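Local structure of succinylglutamate desuccinylase (Vibrio parahaemolyticus, 2BCO) at residues A[183-191]-A[236-244]. The protein probably hydrolyses N-succinyl-L-glutamate to succinate and L-glutamate, the last step of arginine breakdown by the AST pathway, using one zinc ion per subunit. Numbering follows the deposited sequence.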
ATOM      1  N   ASP A 183     -14.446   6.790   0.423  1.00  8.26           N
ATOM      2  CA  ASP A 183     -14.603   7.935   1.315  1.00 10.72           C
ATOM      3  C   ASP A 183     -13.285   8.163   2.055  1.00  8.66           C
ATOM      4  O   ASP A 183     -12.916   9.304   2.334  1.00  7.55           O
ATOM      5  CB  ASP A 183     -15.714   7.686   2.348  1.00  8.88           C
ATOM      6  CG  ASP A 183     -17.101   7.947   1.793  1.00 13.62           C
ATOM      7  OD1 ASP A 183     -18.088   7.610   2.492  1.00 14.33           O
ATOM      8  OD2 ASP A 183     -17.207   8.490   0.667  1.00 12.68           O
ATOM      9  N   PHE A 184     -12.595   7.070   2.383  1.00 12.69           N
ATOM     10  CA  PHE A 184     -11.320   7.154   3.093  1.00  9.72           C
ATOM     11  C   PHE A 184     -10.302   7.860   2.223  1.00 11.47           C
ATOM     12  O   PHE A 184      -9.603   8.755   2.692  1.00 14.38           O
ATOM     13  CB  PHE A 184     -10.786   5.760   3.455  1.00 14.01           C
ATOM     14  CG  PHE A 184      -9.397   5.776   4.052  1.00 10.58           C
ATOM     15  CD1 PHE A 184      -9.155   6.393   5.281  1.00 12.74           C
ATOM     16  CD2 PHE A 184      -8.322   5.228   3.363  1.00 12.46           C
ATOM     17  CE1 PHE A 184      -7.856   6.454   5.814  1.00 12.96           C
ATOM     18  CE2 PHE A 184      -7.011   5.284   3.888  1.00 11.20           C
ATOM     19  CZ  PHE A 184      -6.785   5.904   5.112  1.00 12.50           C
ATOM     20  N   LEU A 185     -10.225   7.451   0.955  1.00 12.94           N
ATOM     21  CA  LEU A 185      -9.297   8.056   0.004  1.00 11.39           C
ATOM     22  C   LEU A 185      -9.516   9.564  -0.048  1.00 11.13           C
ATOM     23  O   LEU A 185      -8.562  10.338   0.022  1.00 11.57           O
ATOM     24  CB  LEU A 185      -9.506   7.502  -1.413  1.00 11.27           C
ATOM     25  CG  LEU A 185      -8.846   6.217  -1.957  1.00 16.86           C
ATOM     26  CD1 LEU A 185      -7.348   6.228  -1.678  1.00 11.90           C
ATOM     27  CD2 LEU A 185      -9.483   5.006  -1.336  1.00 19.57           C
ATOM     28  N   ASP A 186     -10.779   9.967  -0.184  1.00 11.85           N
ATOM     29  CA  ASP A 186     -11.127  11.375  -0.283  1.00  9.36           C
ATOM     30  C   ASP A 186     -10.791  12.132   0.996  1.00  7.88           C
ATOM     31  O   ASP A 186     -10.208  13.212   0.951  1.00  8.87           O
ATOM     32  CB  ASP A 186     -12.617  11.521  -0.631  1.00 10.92           C
ATOM     33  CG  ASP A 186     -12.955  10.954  -2.006  1.00 12.82           C
ATOM     34  OD1 ASP A 186     -14.150  10.798  -2.316  1.00 13.76           O
ATOM     35  OD2 ASP A 186     -12.024  10.667  -2.785  1.00 14.96           O
ATOM     36  N   SER A 187     -11.140  11.558   2.138  1.00  8.89           N
ATOM     37  CA  SER A 187     -10.845  12.214   3.403  1.00 12.78           C
ATOM     38  C   SER A 187      -9.343  12.339   3.615  1.00 13.41           C
ATOM     39  O   SER A 187      -8.883  13.322   4.194  1.00 15.74           O
ATOM     40  CB  SER A 187     -11.465  11.442   4.572  1.00 10.29           C
ATOM     41  OG  SER A 187     -12.878  11.522   4.524  1.00 13.62           O
ATOM     42  N   ALA A 188      -8.586  11.350   3.136  1.00  8.96           N
ATOM     43  CA  ALA A 188      -7.130  11.342   3.282  1.00  8.79           C
ATOM     44  C   ALA A 188      -6.460  12.290   2.315  1.00  9.20           C
ATOM     45  O   ALA A 188      -5.274  12.560   2.441  1.00  9.55           O
ATOM     46  CB  ALA A 188      -6.581   9.932   3.076  1.00  7.80           C
ATOM     47  N   HIS A 189      -7.221  12.787   1.347  1.00 10.78           N
ATOM     48  CA  HIS A 189      -6.697  13.714   0.353  1.00 11.76           C
ATOM     49  C   HIS A 189      -5.741  13.049  -0.633  1.00 10.93           C
ATOM     50  O   HIS A 189      -4.849  13.704  -1.176  1.00  8.61           O
ATOM     51  CB  HIS A 189      -5.996  14.892   1.032  1.00 18.77           C
ATOM     52  CG  HIS A 189      -6.933  15.892   1.633  1.00 24.03           C
ATOM     53  ND1 HIS A 189      -8.262  15.609   1.880  1.00 25.42           N
ATOM     54  CD2 HIS A 189      -6.738  17.161   2.061  1.00 25.33           C
ATOM     55  CE1 HIS A 189      -8.839  16.657   2.433  1.00 26.76           C
ATOM     56  NE2 HIS A 189      -7.935  17.616   2.556  1.00 27.62           N
ATOM     57  N   ILE A 190      -5.933  11.750  -0.860  1.00  7.85           N
ATOM     58  CA  ILE A 190      -5.106  11.015  -1.812  1.00  6.33           C
ATOM     59  C   ILE A 190      -5.564  11.530  -3.172  1.00  9.41           C
ATOM     60  O   ILE A 190      -6.729  11.397  -3.547  1.00 11.64           O
ATOM     61  CB  ILE A 190      -5.343   9.497  -1.697  1.00  5.41           C
ATOM     62  CG1 ILE A 190      -5.017   9.049  -0.269  1.00  3.93           C
ATOM     63  CG2 ILE A 190      -4.459   8.745  -2.686  1.00  5.01           C
ATOM     64  CD1 ILE A 190      -3.510   9.154   0.086  1.00  2.10           C
ATOM     65  N   GLU A 191      -4.643  12.144  -3.897  1.00 12.08           N
ATOM     66  CA  GLU A 191      -4.951  12.753  -5.181  1.00 14.34           C
ATOM     67  C   GLU A 191      -5.540  11.867  -6.264  1.00 13.84           C
ATOM     68  O   GLU A 191      -6.343  12.337  -7.066  1.00 12.86           O
ATOM     69  CB  GLU A 191      -3.703  13.462  -5.696  1.00 18.58           C
ATOM     70  CG  GLU A 191      -3.226  14.544  -4.735  1.00 22.11           C
ATOM     71  CD  GLU A 191      -1.887  15.125  -5.122  1.00 27.78           C
ATOM     72  OE1 GLU A 191      -1.739  15.535  -6.293  1.00 28.73           O
ATOM     73  OE2 GLU A 191      -0.983  15.184  -4.255  1.00 32.26           O
ATOM     74  N   ALA A 236      -2.704  15.262   5.984  1.00 12.51           N
ATOM     75  CA  ALA A 236      -4.091  14.928   5.668  1.00 11.92           C
ATOM     76  C   ALA A 236      -4.306  13.413   5.709  1.00 11.14           C
ATOM     77  O   ALA A 236      -5.296  12.925   6.247  1.00 11.31           O
ATOM     78  CB  ALA A 236      -4.464  15.485   4.293  1.00  8.11           C
ATOM     79  N   PHE A 237      -3.377  12.666   5.134  1.00  8.26           N
ATOM     80  CA  PHE A 237      -3.506  11.225   5.160  1.00  9.50           C
ATOM     81  C   PHE A 237      -3.478  10.685   6.591  1.00  9.24           C
ATOM     82  O   PHE A 237      -4.309   9.858   6.971  1.00 12.75           O
ATOM     83  CB  PHE A 237      -2.373  10.560   4.369  1.00  5.57           C
ATOM     84  CG  PHE A 237      -2.210   9.106   4.683  1.00  6.88           C
ATOM     85  CD1 PHE A 237      -3.026   8.158   4.088  1.00  5.31           C
ATOM     86  CD2 PHE A 237      -1.270   8.686   5.625  1.00  8.49           C
ATOM     87  CE1 PHE A 237      -2.913   6.812   4.422  1.00  5.88           C
ATOM     88  CE2 PHE A 237      -1.152   7.344   5.968  1.00  5.45           C
ATOM     89  CZ  PHE A 237      -1.976   6.407   5.362  1.00  5.79           C
ATOM     90  N   ASP A 238      -2.494  11.131   7.365  1.00  2.53           N
ATOM     91  CA  ASP A 238      -2.324  10.672   8.739  1.00  5.86           C
ATOM     92  C   ASP A 238      -3.543  10.915   9.624  1.00  7.22           C
ATOM     93  O   ASP A 238      -3.874  10.084  10.475  1.00  9.75           O
ATOM     94  CB  ASP A 238      -1.091  11.341   9.355  1.00 16.09           C
ATOM     95  CG  ASP A 238      -0.841  10.907  10.783  1.00 16.71           C
ATOM     96  OD1 ASP A 238      -0.586   9.714  11.014  1.00 23.66           O
ATOM     97  OD2 ASP A 238      -0.902  11.765  11.681  1.00 23.51           O
ATOM     98  N   LEU A 239      -4.196  12.056   9.420  1.00  9.92           N
ATOM     99  CA  LEU A 239      -5.385  12.434  10.178  1.00 11.63           C
ATOM    100  C   LEU A 239      -6.538  11.524   9.761  1.00 10.38           C
ATOM    101  O   LEU A 239      -7.315  11.060  10.592  1.00 11.54           O
ATOM    102  CB  LEU A 239      -5.736  13.891   9.883  1.00 24.64           C
ATOM    103  CG  LEU A 239      -6.498  14.700  10.937  1.00 29.65           C
ATOM    104  CD1 LEU A 239      -6.670  16.130  10.438  1.00 28.55           C
ATOM    105  CD2 LEU A 239      -7.844  14.077  11.213  1.00 28.77           C
ATOM    106  N   ALA A 240      -6.641  11.275   8.461  1.00 15.53           N
ATOM    107  CA  ALA A 240      -7.692  10.406   7.948  1.00 16.04           C
ATOM    108  C   ALA A 240      -7.461   8.996   8.502  1.00 16.24           C
ATOM    109  O   ALA A 240      -8.409   8.307   8.863  1.00 19.38           O
ATOM    110  CB  ALA A 240      -7.673  10.393   6.421  1.00  3.15           C
ATOM    111  N   LEU A 241      -6.199   8.580   8.587  1.00 14.90           N
ATOM    112  CA  LEU A 241      -5.877   7.260   9.113  1.00 13.76           C
ATOM    113  C   LEU A 241      -6.164   7.188  10.609  1.00 14.80           C
ATOM    114  O   LEU A 241      -6.606   6.154  11.114  1.00 17.01           O
ATOM    115  CB  LEU A 241      -4.409   6.908   8.836  1.00 10.09           C
ATOM    116  CG  LEU A 241      -3.897   5.561   9.354  1.00  8.16           C
ATOM    117  CD1 LEU A 241      -4.709   4.413   8.765  1.00  9.66           C
ATOM    118  CD2 LEU A 241      -2.447   5.424   8.972  1.00 10.01           C
ATOM    119  N   ARG A 242      -5.913   8.277  11.332  1.00 12.23           N
ATOM    120  CA  ARG A 242      -6.202   8.277  12.767  1.00 12.70           C
ATOM    121  C   ARG A 242      -7.714   8.228  12.984  1.00 12.65           C
ATOM    122  O   ARG A 242      -8.196   7.538  13.881  1.00 11.91           O
ATOM    123  CB  ARG A 242      -5.604   9.516  13.447  1.00 11.84           C
ATOM    124  CG  ARG A 242      -4.092   9.412  13.688  1.00 12.57           C
ATOM    125  CD  ARG A 242      -3.446  10.772  13.955  1.00 11.82           C
ATOM    126  NE  ARG A 242      -2.007  10.652  14.157  1.00 13.21           N
ATOM    127  CZ  ARG A 242      -1.429  10.299  15.303  1.00 15.38           C
ATOM    128  NH1 ARG A 242      -2.167  10.028  16.376  1.00 11.18           N
ATOM    129  NH2 ARG A 242      -0.106  10.204  15.373  1.00  8.63           N
ATOM    130  N   ASN A 243      -8.460   8.943  12.150  1.00 12.97           N
ATOM    131  CA  ASN A 243      -9.912   8.953  12.273  1.00 14.10           C
ATOM    132  C   ASN A 243     -10.480   7.567  11.984  1.00 15.50           C
ATOM    133  O   ASN A 243     -11.492   7.176  12.555  1.00 16.02           O
ATOM    134  CB  ASN A 243     -10.544   9.965  11.305  1.00 15.34           C
ATOM    135  CG  ASN A 243     -10.287  11.411  11.712  1.00 19.06           C
ATOM    136  OD1 ASN A 243     -10.034  11.705  12.879  1.00 20.43           O
ATOM    137  ND2 ASN A 243     -10.374  12.320  10.750  1.00 20.32           N
ATOM    138  N   LEU A 244      -9.816   6.825  11.101  1.00 16.39           N
ATOM    139  CA  LEU A 244     -10.273   5.495  10.728  1.00 17.53           C
ATOM    140  C   LEU A 244     -10.101   4.495  11.864  1.00 21.26           C
ATOM    141  O   LEU A 244     -11.013   3.706  12.152  1.00 20.27           O
ATOM    142  CB  LEU A 244      -9.522   5.011   9.484  1.00 17.51           C
ATOM    143  CG  LEU A 244      -9.892   3.639   8.904  1.00 18.94           C
ATOM    144  CD1 LEU A 244     -11.346   3.653   8.438  1.00 17.98           C
ATOM    145  CD2 LEU A 244      -8.961   3.301   7.733  1.00 16.51           C
TER
HETATM  146  O   HOH W   1      -7.752  14.448   6.464  1.00 12.88           O
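F184 fits knob-into-hole among F237, A240, L241 and L244, its ring carried towards the other helix by CG lying anti to the backbone N (chi1 174°). L244 CD2 sits over one face of that ring in a CH-pi contact, 4.1 Å from the centroid, while the A240 carbonyl oxygen meets the edge, 3.6 Å from F184 CE1. The two phenyl rings touch obliquely, F184 CZ to F237 CE1 at 4.0 Å. Toward the C-terminal end of helix 179-188 the small side chains of A188 and A240 let the backbones come close: A240 CB presses on A188 CA at 3.3 Å, and A188 CB also touches the F237 ring, which I190 CD1 reaches too. Helices 179-188 and 235-245 pack side by side on strands of the zinc-exopeptidase-like catalytic domain, F184 and F237 on M218 of strand 214-220, F184 and L244 on L152 of strand 149-157; the axes of segments 183-188 and 236-244 come within 8.4 Å at 136°. No direct hydrogen bond joins the segments, but one water donates to both S187 O and A236 O. Past the helix end, in a Schellman motif, H189 CD2 touches A236 CB at 3.6 Å; H189 ND1 donates in the ring plane to D186 O (3.2 Å, N-H...O angle 163°), an oxygen that also accepts from H189 N.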